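Local coordinates for protein putative secreted endoglycosylceramidase (Rhodococcus hoagii, PDB 6JYZ) that probably hydrolyses O-glycosidic bonds as a family 5 glycoside hydrolase, acting as an endogalactosylceramidase on galactose-bearing ceramide glycolipids, at residues Ser429-Ala434 and Arg462-Ala467; Arg425-Gly430 and Ala468-Val473; Gln364-Pro369 and Ile387-Gly392. All coordinates share one frame; numbering follows the deposited sequence.

Contact 1. Residues Ser429-Ala434 and Arg462-Ala467; sequences SGRIEA and RLIGEA. With IPA (isopropyl alcohol), chain C.
Ile432 and Gly465 sit opposite each other at the middle of an antiparallel ladder in which strand 431-437 runs beside strand 460-467. Six backbone hydrogen bonds tie Gly430 to Ala467, Ile432 to Gly465 and Ala434 to Leu463; the straightest, Ala467 N to Gly430 O, measures 2.9 Å at 178°. The closely packed face carries Ile432, Ala434, Leu463 and Ala467. There Ile432 CD1 meets Ala467 CB at 4.0 Å and Leu463 CD2 lies 4.2 Å from Ala434 CB, while Phe424, Pro414, Tyr471 and Val473 close over the same side, as between the two sheets of a beta sandwich. The other face is polar and partly open to solvent. Arg431 runs out over Ile464, its CG 3.5 Å from Ile464 CG2, and its guanidinium continues past this methyl. Glu466 bends at chi2 (67°), which lays its carboxylate over the backbone of Gly430, with OE2 3.4 Å from Gly430 CA. The charged cluster lies further along, where Arg462, bent at both chi2 and chi3, curls back to the neighbouring strand and brings NH2 to 3.1 Å from Glu433 OE1. The carboxylate and guanidinium planes differ by 4°, and OE1 meets the arginine at its edge, in plane. The same oxygen accepts a hydrogen bond of 2.9 Å from O2 of an isopropyl alcohol, probably from the crystallisation liquor, which is also bonded to Arg411. OE2 of Glu433 turns to a salt bridge with Arg38. With both oxygens engaged by arginines, the Glu433 carboxylate is probably held firmly in its rotation and stabilised as an anion, and it links strand 460-467 to the barrel strand that carries Arg38.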
# COMPACT_ATOMS: atom_id res chain seq x y z
N SER A 429 20.05 -15.49 15.80
CA SER A 429 20.84 -14.66 16.71
C SER A 429 20.56 -13.20 16.43
O SER A 429 20.70 -12.79 15.29
CB SER A 429 22.36 -14.97 16.66
OG SER A 429 22.54 -16.32 17.11
N GLY A 430 20.17 -12.44 17.44
CA GLY A 430 20.00 -11.00 17.27
C GLY A 430 18.88 -10.49 18.17
O GLY A 430 18.34 -11.22 19.01
N ARG A 431 18.54 -9.24 17.98
CA ARG A 431 17.58 -8.57 18.83
C ARG A 431 16.14 -8.75 18.35
O ARG A 431 15.79 -8.43 17.20
CB ARG A 431 17.89 -7.07 18.86
CG ARG A 431 16.97 -6.26 19.75
CD ARG A 431 17.29 -4.77 19.66
NE ARG A 431 18.64 -4.58 20.17
CZ ARG A 431 18.91 -3.93 21.30
NH1 ARG A 431 17.94 -3.41 22.03
NH2 ARG A 431 20.17 -3.79 21.68
N ILE A 432 15.31 -9.27 19.21
CA ILE A 432 13.88 -9.34 18.96
C ILE A 432 13.25 -8.01 19.27
O ILE A 432 13.53 -7.43 20.35
CB ILE A 432 13.26 -10.41 19.89
CG1 ILE A 432 13.77 -11.79 19.50
CG2 ILE A 432 11.74 -10.37 19.83
CD1 ILE A 432 13.64 -12.85 20.62
N GLU A 433 12.33 -7.51 18.43
CA GLU A 433 11.53 -6.36 18.73
C GLU A 433 10.08 -6.67 18.46
O GLU A 433 9.76 -7.11 17.32
CB GLU A 433 11.92 -5.18 17.88
CG GLU A 433 13.34 -4.73 18.20
CD GLU A 433 13.82 -3.52 17.38
OE1 GLU A 433 13.05 -2.54 17.24
OE2 GLU A 433 14.99 -3.53 17.02
N ALA A 434 9.19 -6.53 19.41
CA ALA A 434 7.79 -6.91 19.23
C ALA A 434 6.86 -5.85 19.79
O ALA A 434 7.23 -5.10 20.73
CB ALA A 434 7.51 -8.27 19.77
N ARG A 462 6.31 -2.11 23.92
CA ARG A 462 7.36 -2.63 23.03
C ARG A 462 8.22 -3.58 23.81
O ARG A 462 8.68 -3.25 24.95
CB ARG A 462 8.18 -1.49 22.46
CG ARG A 462 7.42 -0.72 21.40
CD ARG A 462 7.41 -1.51 20.04
NE ARG A 462 8.75 -1.65 19.51
CZ ARG A 462 9.38 -0.78 18.76
NH1 ARG A 462 8.76 0.33 18.46
NH2 ARG A 462 10.61 -1.07 18.37
N LEU A 463 8.53 -4.75 23.29
CA LEU A 463 9.39 -5.74 23.84
C LEU A 463 10.70 -5.73 23.08
O LEU A 463 10.72 -5.70 21.82
CB LEU A 463 8.71 -7.10 23.77
CG LEU A 463 9.65 -8.26 24.02
CD1 LEU A 463 9.94 -8.49 25.49
CD2 LEU A 463 9.02 -9.56 23.46
N ILE A 464 11.80 -5.82 23.80
CA ILE A 464 13.10 -6.13 23.25
C ILE A 464 13.72 -7.25 24.01
O ILE A 464 13.43 -7.49 25.18
CB ILE A 464 14.01 -4.88 23.23
CG1 ILE A 464 13.39 -3.69 22.51
CG2 ILE A 464 15.39 -5.18 22.70
CD1 ILE A 464 13.50 -3.71 21.03
N GLY A 465 14.56 -8.02 23.37
CA GLY A 465 15.35 -9.03 24.01
C GLY A 465 16.32 -9.66 23.04
O GLY A 465 16.27 -9.34 21.84
N GLU A 466 17.26 -10.45 23.48
CA GLU A 466 18.29 -11.01 22.63
C GLU A 466 18.16 -12.51 22.52
O GLU A 466 18.13 -13.22 23.53
CB GLU A 466 19.69 -10.74 23.24
CG GLU A 466 20.84 -10.94 22.24
CD GLU A 466 20.98 -9.99 21.05
OE1 GLU A 466 20.32 -8.93 21.05
OE2 GLU A 466 21.76 -10.30 20.12
N ALA A 467 18.20 -13.02 21.27
CA ALA A 467 18.15 -14.45 20.99
C ALA A 467 19.52 -14.90 20.52
O ALA A 467 20.25 -14.10 19.90
CB ALA A 467 17.10 -14.70 19.89
C1 IPA C . 11.32 -3.30 12.48
C2 IPA C . 12.22 -2.81 13.62
C3 IPA C . 12.92 -1.52 13.34
O2 IPA C . 11.43 -2.56 14.79

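Contact 2. Residues Arg425-Gly430 and Ala468-Val473; sequences RGDGSG and AGEYSV. With EDO (1,2-ethanediol), chain F.
Tyr471 lies flat against the backbone of Gly426, its partner on the antiparallel strand. Two backbone hydrogen bonds join this pair, Gly426 N to Tyr471 O at 3.1 Å and Tyr471 N to Gly426 O at 3.0 Å. Two more join Gly428 and Gly469, but here each N-H comes from well above the carbonyl plane as the chains turn their corners. In the aromatic contact, chi1 of 65° puts CG between the backbone N and the carbonyl carbon, which folds the ring across the strand. Gly426 N stands 3.6 Å above one face, towards the rim, and CZ is 3.5 Å from Gly426 CA. This is the aromatic rescue of glycine known from antiparallel sheets, here on the inner side of a beta sandwich, where Tyr471 OH reaches Pro414 O. The charged and polar contacts lie on the opposite face, where Arg425, Asp427 and Glu470 are exposed. Asp427 and Glu470 place their carboxylates nearly perpendicular, OD2 and OE2 4.5 Å apart, and one water donates to both oxygens at 2.7 Å. Arg425 bends at chi3 to lay a guanidinium face over Ser472 CB, 3.4 Å from NH1, while its NE and NH2 bond to an ethanediol that also meets Glu418.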
# COMPACT_ATOMS: atom_id res chain seq x y z
N ARG A 425 7.94 -17.61 17.40
CA ARG A 425 9.11 -18.41 17.70
C ARG A 425 10.06 -18.40 16.55
O ARG A 425 9.65 -18.06 15.39
CB ARG A 425 8.80 -19.82 18.16
CG ARG A 425 8.19 -20.72 17.12
CD ARG A 425 7.90 -22.15 17.72
NE ARG A 425 6.92 -22.06 18.79
CZ ARG A 425 7.18 -22.24 20.10
NH1 ARG A 425 8.35 -22.61 20.55
NH2 ARG A 425 6.25 -21.93 20.97
N GLY A 426 11.31 -18.74 16.76
CA GLY A 426 12.28 -18.77 15.70
C GLY A 426 13.57 -19.38 16.16
O GLY A 426 13.64 -20.01 17.26
N ASP A 427 14.55 -19.34 15.32
CA ASP A 427 15.88 -19.86 15.62
C ASP A 427 16.90 -18.96 14.98
O ASP A 427 17.01 -19.01 13.71
CB ASP A 427 15.99 -21.32 15.16
CG ASP A 427 17.28 -21.99 15.55
OD1 ASP A 427 18.19 -21.31 15.94
OD2 ASP A 427 17.38 -23.24 15.29
N GLY A 428 17.57 -18.14 15.77
CA GLY A 428 18.52 -17.22 15.17
C GLY A 428 19.16 -16.37 16.25
O GLY A 428 18.83 -16.48 17.45
N SER A 429 20.05 -15.49 15.80
CA SER A 429 20.84 -14.66 16.71
C SER A 429 20.56 -13.20 16.43
O SER A 429 20.70 -12.79 15.29
CB SER A 429 22.36 -14.97 16.66
OG SER A 429 22.54 -16.32 17.11
N GLY A 430 20.17 -12.44 17.44
CA GLY A 430 20.00 -11.00 17.27
C GLY A 430 18.88 -10.49 18.17
O GLY A 430 18.34 -11.22 19.01
N ALA A 468 19.81 -16.19 20.70
CA ALA A 468 21.06 -16.78 20.26
C ALA A 468 20.85 -18.26 19.98
O ALA A 468 21.59 -19.14 20.39
CB ALA A 468 22.12 -16.54 21.32
N GLY A 469 19.80 -18.59 19.23
CA GLY A 469 19.43 -19.98 18.96
C GLY A 469 17.89 -20.08 18.92
O GLY A 469 17.21 -19.09 18.59
N GLU A 470 17.34 -21.22 19.28
CA GLU A 470 15.90 -21.36 19.33
C GLU A 470 15.35 -20.42 20.38
O GLU A 470 15.90 -20.36 21.52
CB GLU A 470 15.50 -22.78 19.72
CG GLU A 470 15.72 -23.82 18.63
CD GLU A 470 15.05 -25.17 18.93
OE1 GLU A 470 14.61 -25.39 20.07
OE2 GLU A 470 14.99 -25.97 18.00
N TYR A 471 14.20 -19.83 20.17
CA TYR A 471 13.54 -18.99 21.13
C TYR A 471 12.05 -18.94 20.92
O TYR A 471 11.59 -19.27 19.80
CB TYR A 471 14.10 -17.56 21.13
CG TYR A 471 13.83 -16.85 19.80
CD1 TYR A 471 12.63 -16.14 19.60
CD2 TYR A 471 14.71 -16.98 18.75
CE1 TYR A 471 12.34 -15.61 18.33
CE2 TYR A 471 14.45 -16.42 17.49
CZ TYR A 471 13.25 -15.78 17.31
OH TYR A 471 13.01 -15.20 16.05
N SER A 472 11.30 -18.52 21.90
CA SER A 472 9.89 -18.28 21.70
C SER A 472 9.45 -17.21 22.65
O SER A 472 10.01 -17.02 23.75
CB SER A 472 9.06 -19.53 21.80
OG SER A 472 9.18 -20.05 23.17
N VAL A 473 8.41 -16.49 22.29
CA VAL A 473 7.79 -15.48 23.13
C VAL A 473 6.30 -15.71 23.02
O VAL A 473 5.71 -15.47 21.93
CB VAL A 473 8.14 -14.02 22.75
CG1 VAL A 473 7.46 -13.09 23.72
CG2 VAL A 473 9.63 -13.83 22.68
C1 EDO F . 3.82 -20.04 17.42
O1 EDO F . 4.80 -21.05 17.22
C2 EDO F . 3.75 -19.78 18.86
O2 EDO F . 3.78 -20.92 19.70
O HOH W 1 9.90 -22.39 23.15
O HOH W 2 15.35 -25.01 15.50

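Contact 3. Residues Gln364-Pro369 and Ile387-Gly392; sequences QACGDP and IDCPSG
Cys366 and Cys389 bring two irregular loops together with their CA atoms 5.6 Å apart and no hydrogen bond between the segments; one loop makes a type I turn from Ala365 to Asp368, the other holds a cis peptide bond before Pro390. The link between them is the disulfide, with SG of Cys366 bonded to SG of Cys389 at 2.1 Å. Its chi3 of -95° is close to the preferred right angle and gives the bridge a left-handed sense. Both cysteines carry SG anti to the carbonyl carbon (chi1 -62° and -65°), which sets each sulfur beside its own backbone N, on the side facing the other loop. Cys366 contributes more of the contact, since its sulfur dips into the curl of the loop 387-392. There it lies 3.5 Å from Asp388 O, with Pro390 CA and Gly392 N also close by. That carbonyl is at the same time the acceptor for Gly392 N at 2.7 Å, a bond that closes a tight turn from Asp388 to Gly392 beside the Cys366 sulfur. Ile387 supplies the apolar flank: its CG2 methyl touches Cys366 SG at 4.0 Å, and the extended branch ends with CD1 3.7 Å from Gln364 O. The Cys366 sulfur is thus bordered by a methyl group and by backbone, while Cys389 also touches Gln381. Segment 364-369 follows strand 356-359, the last of the eight parallel strands of the family 5 barrel, and leads into helix 369-374, where Asp368 is the N-cap. Pro369 at the start of that helix packs on Tyr53 and Trp151, whereas the other partner leaves strand 385-387, with Ile387 bonded through its backbone to Gln381 and in side-chain contact with Glu394 of strand 394-397.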
# COMPACT_ATOMS: atom_id res chain seq x y z
N GLN A 364 -10.05 8.80 5.07
CA GLN A 364 -10.72 9.21 3.84
C GLN A 364 -11.50 10.48 4.18
O GLN A 364 -12.31 10.44 5.11
CB GLN A 364 -11.62 8.08 3.38
CG GLN A 364 -12.34 8.48 2.09
CD GLN A 364 -12.99 7.30 1.44
OE1 GLN A 364 -14.22 7.13 1.50
NE2 GLN A 364 -12.18 6.50 0.77
N ALA A 365 -11.30 11.54 3.40
CA ALA A 365 -11.95 12.82 3.65
C ALA A 365 -13.29 12.89 2.95
O ALA A 365 -13.71 12.08 2.13
CB ALA A 365 -11.09 13.89 3.06
N CYS A 366 -14.04 13.94 3.31
CA CYS A 366 -15.41 14.07 2.87
C CYS A 366 -15.56 14.34 1.37
O CYS A 366 -16.56 13.94 0.78
CB CYS A 366 -16.04 15.26 3.61
SG CYS A 366 -16.08 15.04 5.41
N GLY A 367 -14.56 14.98 0.76
CA GLY A 367 -14.55 15.26 -0.66
C GLY A 367 -13.74 14.23 -1.45
O GLY A 367 -13.53 14.45 -2.64
N ASP A 368 -13.31 13.14 -0.84
CA ASP A 368 -12.57 12.12 -1.61
C ASP A 368 -13.50 11.64 -2.73
O ASP A 368 -14.70 11.48 -2.52
CB ASP A 368 -12.26 10.98 -0.62
CG ASP A 368 -11.39 9.85 -1.17
OD1 ASP A 368 -11.85 9.15 -2.07
OD2 ASP A 368 -10.28 9.67 -0.70
N PRO A 369 -12.93 11.31 -3.91
CA PRO A 369 -13.78 10.81 -4.98
C PRO A 369 -14.59 9.58 -4.64
O PRO A 369 -15.67 9.39 -5.13
CB PRO A 369 -12.85 10.50 -6.14
CG PRO A 369 -11.48 10.51 -5.46
CD PRO A 369 -11.53 11.51 -4.28
N ILE A 387 -14.14 10.13 10.18
CA ILE A 387 -14.19 11.58 9.93
C ILE A 387 -15.65 11.90 9.74
O ILE A 387 -16.39 11.30 8.95
CB ILE A 387 -13.31 11.97 8.71
CG1 ILE A 387 -11.84 11.89 9.13
CG2 ILE A 387 -13.69 13.34 8.10
CD1 ILE A 387 -10.74 12.13 7.98
N ASP A 388 -16.09 12.92 10.50
CA ASP A 388 -17.45 13.42 10.34
C ASP A 388 -17.52 14.34 9.10
O ASP A 388 -16.59 15.15 8.88
CB ASP A 388 -17.86 14.14 11.64
CG ASP A 388 -19.35 14.43 11.65
OD1 ASP A 388 -20.15 13.52 11.26
OD2 ASP A 388 -19.70 15.59 11.96
N CYS A 389 -18.63 14.24 8.39
CA CYS A 389 -18.83 15.12 7.21
C CYS A 389 -20.11 15.95 7.30
O CYS A 389 -21.13 15.45 7.78
CB CYS A 389 -18.92 14.25 5.98
SG CYS A 389 -17.33 13.39 5.68
N PRO A 390 -20.15 17.19 6.76
CA PRO A 390 -19.04 17.76 5.98
C PRO A 390 -18.00 18.52 6.79
O PRO A 390 -17.08 19.07 6.19
CB PRO A 390 -19.81 18.70 5.03
CG PRO A 390 -20.89 19.27 5.95
CD PRO A 390 -21.36 18.04 6.72
N SER A 391 -18.02 18.43 8.14
CA SER A 391 -17.07 19.18 8.94
C SER A 391 -15.61 18.80 8.76
O SER A 391 -14.70 19.61 8.90
CB SER A 391 -17.47 19.19 10.42
OG SER A 391 -16.91 18.05 11.10
N GLY A 392 -15.35 17.49 8.53
CA GLY A 392 -13.99 16.99 8.41
C GLY A 392 -13.37 16.62 9.76
O GLY A 392 -12.16 16.33 9.82

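Contacts 1 and 2 belong to one beta sandwich: their centres are 9 Å apart, they share Ser429 and Gly430, and the strands of one continue into those of the other at the corners 429-430 and 468-470. Their inner faces meet, with Ile432 CD1 3.6 Å from Tyr471 CD1, while their outer faces are largely polar or charged. All three contacts are partly buried, contact 2 having the most exposed residues. Salt bridges with arginines mark contact 1; solvent-bridged acids mark contact 2, farther out. Contact 3 stands apart in the loops of the barrel, its centre about 41 Å from that of contact 1, where no hydrogen bond crosses and a single disulfide makes the join.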